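Local coordinates for ribonucleoside-diphosphate reductase, alpha chain (Actinobacillus ureae ATCC 25976, PDB 6DQX), which probably reduces ribonucleoside diphosphates to their deoxy forms, as the catalytic alpha subunit of a class Id ribonucleotide reductase, at residues 349-354 with 425-430; 414-419 with 519-524. All blocks are in the same frame, centred on the assembly; numbering follows the deposited sequence.

Interaction 1 (349-354 with 425-430); sequences GVLGWH and GSVSPS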
loop_
_atom_site.group_PDB
_atom_site.type_symbol
_atom_site.label_atom_id
_atom_site.label_comp_id
_atom_site.label_asym_id
_atom_site.label_seq_id
_atom_site.Cartn_x
_atom_site.Cartn_y
_atom_site.Cartn_z
ATOM N N GLY A 349 -10.120 -25.522 -18.784
ATOM C CA GLY A 349 -8.833 -26.199 -18.902
ATOM C C GLY A 349 -8.960 -27.700 -18.915
ATOM O O GLY A 349 -10.047 -28.249 -19.134
ATOM N N VAL A 350 -7.840 -28.376 -18.617
ATOM C CA VAL A 350 -7.769 -29.830 -18.613
ATOM C C VAL A 350 -6.849 -30.330 -17.531
ATOM O O VAL A 350 -6.027 -29.572 -17.010
ATOM C CB VAL A 350 -7.199 -30.402 -19.965
ATOM C CG1 VAL A 350 -8.076 -29.931 -21.121
ATOM C CG2 VAL A 350 -5.746 -29.998 -20.187
ATOM N N LEU A 351 -7.037 -31.588 -17.167
ATOM C CA LEU A 351 -6.024 -32.343 -16.414
ATOM C C LEU A 351 -6.051 -33.795 -16.860
ATOM O O LEU A 351 -6.898 -34.187 -17.660
ATOM C CB LEU A 351 -6.247 -32.201 -14.901
ATOM C CG LEU A 351 -7.664 -32.345 -14.364
ATOM C CD1 LEU A 351 -8.106 -33.781 -14.267
ATOM C CD2 LEU A 351 -7.764 -31.678 -12.983
ATOM N N GLY A 352 -5.062 -34.566 -16.421
ATOM C CA GLY A 352 -5.028 -35.985 -16.718
ATOM C C GLY A 352 -4.530 -36.322 -18.107
ATOM O O GLY A 352 -4.821 -37.411 -18.596
ATOM N N TRP A 353 -3.813 -35.408 -18.767
ATOM C CA TRP A 353 -3.223 -35.705 -20.090
ATOM C C TRP A 353 -2.287 -36.919 -20.046
ATOM O O TRP A 353 -2.446 -37.870 -20.822
ATOM C CB TRP A 353 -2.445 -34.486 -20.578
ATOM C CG TRP A 353 -1.607 -34.616 -21.832
ATOM C CD1 TRP A 353 -0.310 -34.197 -21.982
ATOM C CD2 TRP A 353 -1.997 -35.163 -23.107
ATOM N NE1 TRP A 353 0.132 -34.442 -23.271
ATOM C CE2 TRP A 353 -0.888 -35.023 -23.981
ATOM C CE3 TRP A 353 -3.177 -35.726 -23.600
ATOM C CZ2 TRP A 353 -0.916 -35.473 -25.326
ATOM C CZ3 TRP A 353 -3.188 -36.193 -24.947
ATOM C CH2 TRP A 353 -2.072 -36.040 -25.776
ATOM N N HIS A 354 -1.307 -36.896 -19.140
ATOM C CA HIS A 354 -0.372 -38.014 -19.060
ATOM C C HIS A 354 -1.097 -39.299 -18.639
ATOM O O HIS A 354 -0.833 -40.385 -19.194
ATOM C CB HIS A 354 0.787 -37.701 -18.130
ATOM C CG HIS A 354 1.975 -38.570 -18.339
ATOM N ND1 HIS A 354 3.049 -38.572 -17.474
ATOM C CD2 HIS A 354 2.286 -39.452 -19.327
ATOM C CE1 HIS A 354 3.966 -39.413 -17.917
ATOM N NE2 HIS A 354 3.526 -39.964 -19.036
ATOM N N GLY A 425 -9.008 -38.121 -8.254
ATOM C CA GLY A 425 -8.425 -39.438 -8.493
ATOM C C GLY A 425 -6.920 -39.487 -8.608
ATOM O O GLY A 425 -6.400 -40.434 -9.183
ATOM N N SER A 426 -6.221 -38.457 -8.113
ATOM C CA SER A 426 -4.760 -38.356 -8.248
ATOM C C SER A 426 -4.277 -38.501 -9.708
ATOM O O SER A 426 -3.246 -39.086 -9.975
ATOM C CB SER A 426 -4.041 -39.363 -7.337
ATOM O OG SER A 426 -4.264 -39.011 -6.002
ATOM N N VAL A 427 -5.036 -37.947 -10.642
ATOM C CA VAL A 427 -4.587 -37.922 -12.048
ATOM C C VAL A 427 -3.435 -36.956 -12.264
ATOM O O VAL A 427 -3.070 -36.162 -11.376
ATOM C CB VAL A 427 -5.730 -37.625 -13.053
ATOM C CG1 VAL A 427 -6.758 -38.739 -13.008
ATOM C CG2 VAL A 427 -6.340 -36.252 -12.847
ATOM N N SER A 428 -2.808 -37.059 -13.432
ATOM C CA SER A 428 -1.664 -36.249 -13.747
ATOM C C SER A 428 -2.086 -34.769 -13.795
ATOM O O SER A 428 -3.222 -34.430 -14.109
ATOM C CB SER A 428 -1.020 -36.692 -15.080
ATOM O OG SER A 428 -1.972 -36.614 -16.121
ATOM N N PRO A 429 -1.164 -33.881 -13.458
ATOM C CA PRO A 429 -1.493 -32.446 -13.463
ATOM C C PRO A 429 -1.529 -31.810 -14.846
ATOM O O PRO A 429 -0.636 -32.042 -15.633
ATOM C CB PRO A 429 -0.382 -31.842 -12.615
ATOM C CG PRO A 429 0.747 -32.779 -12.722
ATOM C CD PRO A 429 0.246 -34.128 -13.091
ATOM N N SER A 430 -2.597 -31.055 -15.141
ATOM C CA SER A 430 -2.769 -30.345 -16.418
ATOM C C SER A 430 -2.244 -31.163 -17.592
ATOM O O SER A 430 -2.719 -32.286 -17.806
ATOM C CB SER A 430 -2.245 -28.876 -16.401
ATOM O OG SER A 430 -0.840 -28.809 -16.385
HETATM O O HOH W 1 -0.898 -34.460 -17.409
#
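Gly352 N donates to Ser428 O at 3.0 Å in a bent hydrogen bond, 142° at the hydrogen, with the donor tilted 35° from the carbonyl plane. Beside it, CD1 of Leu351 presses against CG2 of Val427 at 3.4 Å, tighter than usual for two methyls, the side chains crossing at about a right angle. With CG of Leu351 between the backbone N and the carbonyl carbon (chi1 45°), the branch carries CD1 to Val427; CB of the same leucine lies against Ser428 O. Further along, Ser430 CA points its hydrogen almost straight at Val350 O, 3.4 Å away, while Ser430 O takes a weak hydrogen bond from Trp353 N at 3.4 Å. A water extends this polar set: it accepts from His354 N at 3.0 Å, lies 2.7 Å from Ser428 OG and appears to donate to Ser430 O.

The contact sits where strand 347-351, paired in parallel with strand 288-296 of the reductase barrel, turns into helix 353-359. Gly352 is the N-cap of that helix and has no side chain to offer, so the loop 425-430 supplies oxygens to the first turn instead; Ser428 OG accepts from Ser355 N. Outside the segments, Ser421 OG bonds to Ser428 O and Phe434 N to His354 ND1, while Gln508 takes the indole N-H of Trp353. The helix start is thus met by a carbonyl, a hydroxyl and a water, none bearing a formal charge, and its dipole would be expected to polarise the Ser430 carbonyl and Ser428 hydroxyl.

Interaction 2 (414-419 with 519-524); sequences IAPTKS and GQSINI
Ile414 and Gln520 lie side by side, their side chains pointing the same way from a single parallel beta bridge. The bridge has two bonds: Ile414 N to Gly519 O at 2.9 Å, and Ser521 N to Ile414 O, also 2.9 Å and nearly straight at 178°. From Gln520, CB rests 4.1 Å from Ile414 CB. The next carbon, CG, is set beside the backbone N (chi1 -54°) and meets Ile414 CG1 at 3.9 Å. Beyond it the chain runs extended to an amide turned to the C-terminal part of helix 502-513: OE1 accepts from Arg512 NH1, and NE2 donates to Ala509 O and Gln513 OE1. This bridge brings the approach to helix 418-423 alongside the run into strand 524-525, which pairs in parallel with strand 549-554 of the barrel sheet. Ser521 packs its OG 3.4 Å from CD of Pro416, with CG a little farther off, and that hydroxyl is bonded to Cys275 O. At the far end, a water accepts from Lys418 NZ and Asn523 ND2, each at 3.2 Å, and the two oxygens of Glu432 also join this pair, OE1 in a salt bridge to the lysine and OE2 bonded to the amide.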
loop_
_atom_site.group_PDB
_atom_site.type_symbol
_atom_site.label_atom_id
_atom_site.label_comp_id
_atom_site.label_asym_id
_atom_site.label_seq_id
_atom_site.Cartn_x
_atom_site.Cartn_y
_atom_site.Cartn_z
ATOM N N ILE A 414 -5.053 -23.261 -20.116
ATOM C CA ILE A 414 -4.550 -24.459 -19.425
ATOM C C ILE A 414 -3.769 -24.081 -18.171
ATOM O O ILE A 414 -2.551 -23.928 -18.186
ATOM C CB ILE A 414 -3.722 -25.379 -20.374
ATOM C CG1 ILE A 414 -4.454 -25.614 -21.691
ATOM C CG2 ILE A 414 -3.335 -26.677 -19.673
ATOM C CD1 ILE A 414 -5.856 -26.161 -21.565
ATOM N N ALA A 415 -4.514 -23.914 -17.089
ATOM C CA ALA A 415 -3.938 -23.619 -15.781
ATOM C C ALA A 415 -3.232 -24.828 -15.126
ATOM O O ALA A 415 -3.477 -25.986 -15.484
ATOM C CB ALA A 415 -5.029 -23.110 -14.864
ATOM N N PRO A 416 -2.390 -24.563 -14.109
ATOM C CA PRO A 416 -1.834 -25.656 -13.319
ATOM C C PRO A 416 -2.955 -26.288 -12.496
ATOM O O PRO A 416 -3.944 -25.623 -12.191
ATOM C CB PRO A 416 -0.829 -24.940 -12.389
ATOM C CG PRO A 416 -0.649 -23.579 -12.971
ATOM C CD PRO A 416 -1.970 -23.252 -13.568
ATOM N N THR A 417 -2.862 -27.565 -12.187
ATOM C CA THR A 417 -3.982 -28.239 -11.493
ATOM C C THR A 417 -3.476 -29.176 -10.387
ATOM O O THR A 417 -4.057 -30.233 -10.173
ATOM C CB THR A 417 -4.887 -29.055 -12.463
ATOM O OG1 THR A 417 -4.153 -30.150 -12.983
ATOM C CG2 THR A 417 -5.438 -28.232 -13.593
ATOM N N LYS A 418 -2.431 -28.789 -9.655
ATOM C CA LYS A 418 -1.798 -29.748 -8.726
ATOM C C LYS A 418 -2.786 -30.254 -7.658
ATOM O O LYS A 418 -2.959 -31.457 -7.493
ATOM C CB LYS A 418 -0.535 -29.165 -8.081
ATOM C CG LYS A 418 0.587 -28.835 -9.066
ATOM C CD LYS A 418 1.247 -30.055 -9.690
ATOM C CE LYS A 418 2.076 -29.697 -10.928
ATOM N NZ LYS A 418 3.332 -28.944 -10.661
ATOM N N SER A 419 -3.485 -29.346 -6.983
ATOM C CA SER A 419 -4.465 -29.753 -5.968
ATOM C C SER A 419 -5.707 -30.356 -6.600
ATOM O O SER A 419 -6.258 -31.346 -6.097
ATOM C CB SER A 419 -4.834 -28.572 -5.065
ATOM O OG SER A 419 -3.662 -28.092 -4.418
ATOM N N GLY A 519 -3.893 -19.151 -23.014
ATOM C CA GLY A 519 -2.551 -19.729 -22.978
ATOM C C GLY A 519 -2.452 -20.985 -22.182
ATOM O O GLY A 519 -3.468 -21.663 -21.870
ATOM N N GLN A 520 -1.208 -21.331 -21.847
ATOM C CA GLN A 520 -0.926 -22.562 -21.185
ATOM C C GLN A 520 0.218 -22.395 -20.179
ATOM O O GLN A 520 1.244 -21.841 -20.532
ATOM C CB GLN A 520 -0.475 -23.649 -22.207
ATOM C CG GLN A 520 -1.409 -23.899 -23.361
ATOM C CD GLN A 520 -0.766 -24.876 -24.332
ATOM O OE1 GLN A 520 -0.468 -26.023 -23.948
ATOM N NE2 GLN A 520 -0.472 -24.422 -25.544
ATOM N N SER A 521 0.016 -22.865 -18.946
ATOM C CA SER A 521 1.087 -22.845 -17.927
ATOM C C SER A 521 2.012 -24.005 -18.160
ATOM O O SER A 521 1.656 -25.143 -17.868
ATOM C CB SER A 521 0.510 -22.934 -16.508
ATOM O OG SER A 521 -0.479 -21.946 -16.366
ATOM N N ILE A 522 3.175 -23.715 -18.708
ATOM C CA ILE A 522 4.101 -24.724 -19.121
ATOM C C ILE A 522 5.369 -24.624 -18.286
ATOM O O ILE A 522 6.158 -23.672 -18.428
ATOM C CB ILE A 522 4.403 -24.616 -20.621
ATOM C CG1 ILE A 522 3.105 -24.820 -21.418
ATOM C CG2 ILE A 522 5.545 -25.563 -21.021
ATOM C CD1 ILE A 522 2.496 -26.227 -21.380
ATOM N N ASN A 523 5.541 -25.646 -17.470
ATOM C CA ASN A 523 6.781 -25.885 -16.708
ATOM C C ASN A 523 7.715 -26.791 -17.491
ATOM O O ASN A 523 7.275 -27.604 -18.294
ATOM C CB ASN A 523 6.452 -26.549 -15.362
ATOM C CG ASN A 523 5.669 -25.637 -14.426
ATOM O OD1 ASN A 523 5.972 -24.458 -14.329
ATOM N ND2 ASN A 523 4.673 -26.191 -13.724
ATOM N N ILE A 524 9.015 -26.655 -17.243
ATOM C CA ILE A 524 9.994 -27.608 -17.767
ATOM C C ILE A 524 10.899 -28.002 -16.601
ATOM O O ILE A 524 10.944 -27.308 -15.573
ATOM C CB ILE A 524 10.832 -27.051 -18.940
ATOM C CG1 ILE A 524 11.636 -25.814 -18.542
ATOM C CG2 ILE A 524 9.948 -26.713 -20.139
ATOM C CD1 ILE A 524 12.656 -25.409 -19.590
HETATM O O HOH W 2 2.623 -25.827 -11.239
#

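In the fold
The segments of interactions 1 and 2 alternate along the chain, and the centres of the two contacts lie about 10 Å apart. They meet at Thr417, the N-cap of helix 418-423: its OG1 is 2.8 Å from Ser430 N, a probable hydrogen bond, and 3.5 Å from Leu351 CB. Ser430 CB also packs 3.3 Å from Ala415 O. Segment 414-419 therefore lies against both halves of interaction 1, with Ile414 touching Val350 and Lys418 touching Pro429, and through interaction 2 it connects strand 347-351 with the chain entering strand 524-525. Both contacts lie within the barrel domain, away from the magnesium-binding His65, and neither touches the second chain of the assembly.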